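Local coordinates for MutT/NUDIX family protein (Bacillus thuringiensis str. Al Hakam, PDB 3ID9), which probably hydrolyses nucleoside diphosphate derivatives, as a member of the MutT/NUDIX family of hydrolases whose own substrate is not established, at residues Ile29-Glu34 and Thr99-Arg104. Numbering follows the deposited sequence.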
# COMPACT_ATOMS: atom_id res chain seq x y z
N ILE B 29 4.23 -13.15 0.69
CA ILE B 29 4.56 -13.75 1.96
C ILE B 29 3.41 -14.68 2.33
O ILE B 29 2.36 -14.25 2.83
CB ILE B 29 4.80 -12.68 3.04
CG1 ILE B 29 6.12 -11.97 2.73
CG2 ILE B 29 4.84 -13.32 4.42
CD1 ILE B 29 6.60 -11.03 3.80
N LEU B 30 3.62 -15.96 2.04
CA LEU B 30 2.64 -17.00 2.30
C LEU B 30 3.10 -17.78 3.52
O LEU B 30 4.07 -18.55 3.45
CB LEU B 30 2.51 -17.92 1.08
CG LEU B 30 1.29 -18.84 0.95
CD1 LEU B 30 1.39 -19.61 -0.36
CD2 LEU B 30 1.22 -19.80 2.13
N ILE B 31 2.41 -17.57 4.63
CA ILE B 31 2.73 -18.22 5.89
C ILE B 31 1.73 -19.31 6.23
O ILE B 31 0.52 -19.13 6.12
CB ILE B 31 2.73 -17.19 7.04
CG1 ILE B 31 3.75 -16.09 6.75
CG2 ILE B 31 3.02 -17.88 8.36
CD1 ILE B 31 3.58 -14.87 7.64
N GLU B 32 2.26 -20.46 6.65
CA GLU B 32 1.46 -21.60 7.05
C GLU B 32 2.26 -22.32 8.14
O GLU B 32 3.45 -22.59 7.97
CB GLU B 32 1.19 -22.54 5.87
CG GLU B 32 0.09 -22.05 4.93
CD GLU B 32 -0.27 -23.06 3.85
OE1 GLU B 32 0.04 -24.25 4.03
OE2 GLU B 32 -0.87 -22.67 2.82
N ASP B 33 1.60 -22.58 9.26
CA ASP B 33 2.23 -23.24 10.40
C ASP B 33 3.51 -22.52 10.81
O ASP B 33 4.54 -23.15 11.03
CB ASP B 33 2.56 -24.70 10.07
CG ASP B 33 1.40 -25.44 9.46
OD1 ASP B 33 0.27 -25.34 10.00
OD2 ASP B 33 1.61 -26.12 8.43
N GLU B 34 3.42 -21.20 10.91
CA GLU B 34 4.56 -20.37 11.31
C GLU B 34 5.78 -20.50 10.40
O GLU B 34 6.90 -20.24 10.83
CB GLU B 34 4.96 -20.70 12.74
CG GLU B 34 3.87 -20.45 13.77
CD GLU B 34 4.23 -20.99 15.15
OE1 GLU B 34 4.40 -22.23 15.29
OE2 GLU B 34 4.36 -20.18 16.09
N THR B 99 4.57 -5.45 -0.63
CA THR B 99 4.63 -6.79 -0.06
C THR B 99 3.24 -7.24 0.38
O THR B 99 2.59 -6.57 1.18
CB THR B 99 5.57 -6.86 1.17
OG1 THR B 99 6.93 -6.78 0.74
CG2 THR B 99 5.38 -8.16 1.94
N PHE B 100 2.80 -8.38 -0.14
CA PHE B 100 1.47 -8.92 0.17
C PHE B 100 1.47 -10.15 1.08
O PHE B 100 2.30 -11.04 0.91
CB PHE B 100 0.74 -9.34 -1.10
CG PHE B 100 0.26 -8.21 -1.96
CD1 PHE B 100 0.76 -8.04 -3.24
CD2 PHE B 100 -0.71 -7.33 -1.49
CE1 PHE B 100 0.29 -7.02 -4.06
CE2 PHE B 100 -1.19 -6.31 -2.29
CZ PHE B 100 -0.70 -6.15 -3.58
N LEU B 101 0.55 -10.19 2.03
CA LEU B 101 0.39 -11.37 2.87
C LEU B 101 -0.54 -12.20 2.02
O LEU B 101 -1.65 -11.78 1.71
CB LEU B 101 -0.29 -11.04 4.20
CG LEU B 101 0.63 -10.48 5.28
CD1 LEU B 101 -0.17 -10.18 6.54
CD2 LEU B 101 1.74 -11.48 5.56
N LEU B 102 -0.08 -13.38 1.60
CA LEU B 102 -0.87 -14.25 0.75
C LEU B 102 -1.50 -15.42 1.48
O LEU B 102 -1.08 -15.79 2.58
CB LEU B 102 0.01 -14.79 -0.38
CG LEU B 102 0.59 -13.74 -1.32
CD1 LEU B 102 1.61 -14.37 -2.27
CD2 LEU B 102 -0.54 -13.09 -2.10
N GLU B 103 -2.52 -15.99 0.86
CA GLU B 103 -3.23 -17.15 1.40
C GLU B 103 -3.48 -18.13 0.25
O GLU B 103 -3.84 -17.72 -0.86
CB GLU B 103 -4.54 -16.71 2.03
CG GLU B 103 -5.36 -17.83 2.62
CD GLU B 103 -6.50 -17.31 3.47
OE1 GLU B 103 -6.22 -16.74 4.55
OE2 GLU B 103 -7.67 -17.46 3.05
N ARG B 104 -3.29 -19.42 0.50
CA ARG B 104 -3.50 -20.44 -0.52
C ARG B 104 -4.99 -20.68 -0.77
O ARG B 104 -5.80 -20.61 0.16
CB ARG B 104 -2.86 -21.77 -0.10
CG ARG B 104 -1.71 -22.21 -0.98
CD ARG B 104 -1.54 -23.72 -0.95
NE ARG B 104 -1.41 -24.23 0.41
CZ ARG B 104 -1.46 -25.52 0.73
NH1 ARG B 104 -1.62 -26.44 -0.21
NH2 ARG B 104 -1.34 -25.88 2.01
O HOH W 1 -1.19 -18.41 4.44
O HOH W 2 -2.34 -20.42 2.87
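Glu32 and Arg104 meet where two parallel strands splay apart, and their side chains cross at about a right angle. Arg104 presents its guanidinium side-on: NE donates to Glu32 OE2 at 2.9 Å and NH2 to Glu32 OE1 at 2.9 Å. Both oxygens use their syn lone pairs, and the carboxylate and guanidinium planes lie only 24° apart, so this two-pronged salt bridge fixes the rotation of both groups. The bend at chi3 of Arg104 (-54°) sets NE up for it. A water continues the link, donating to Glu32 OE2 and accepting from Arg104 N. Between this end and the paired part, Ile31 N and Leu102 O stand 4.4 Å apart, too far for the strands to pair directly.

Further back the pairing is direct. Ile29 N donates to Phe100 O at 2.9 Å, and Leu102 N to Ile29 O at 2.9 Å, so Ile29 is held through both its backbone polar groups. Its side chain spreads over two neighbours: CD1 reaches Thr99 CG2 at 3.6 Å, while CG2, anti to the backbone N, rests against Leu101 CD2 at 3.8 Å. On the other face of the sheet, Leu30 packs beside Leu102 and sets CD1 against Arg104 CG at 4.1 Å.

Strands 23-32 and 95-104 thus join within the mixed sheet of the Nudix fold, sandwiched between helices. Phe141 and Ile145 of helix 139-147 cover Ile29, whereas Met65 and Met69 of helix 61-72, on the opposite side, cover Leu102; strand 77-88 flanks 95-104 at its other edge.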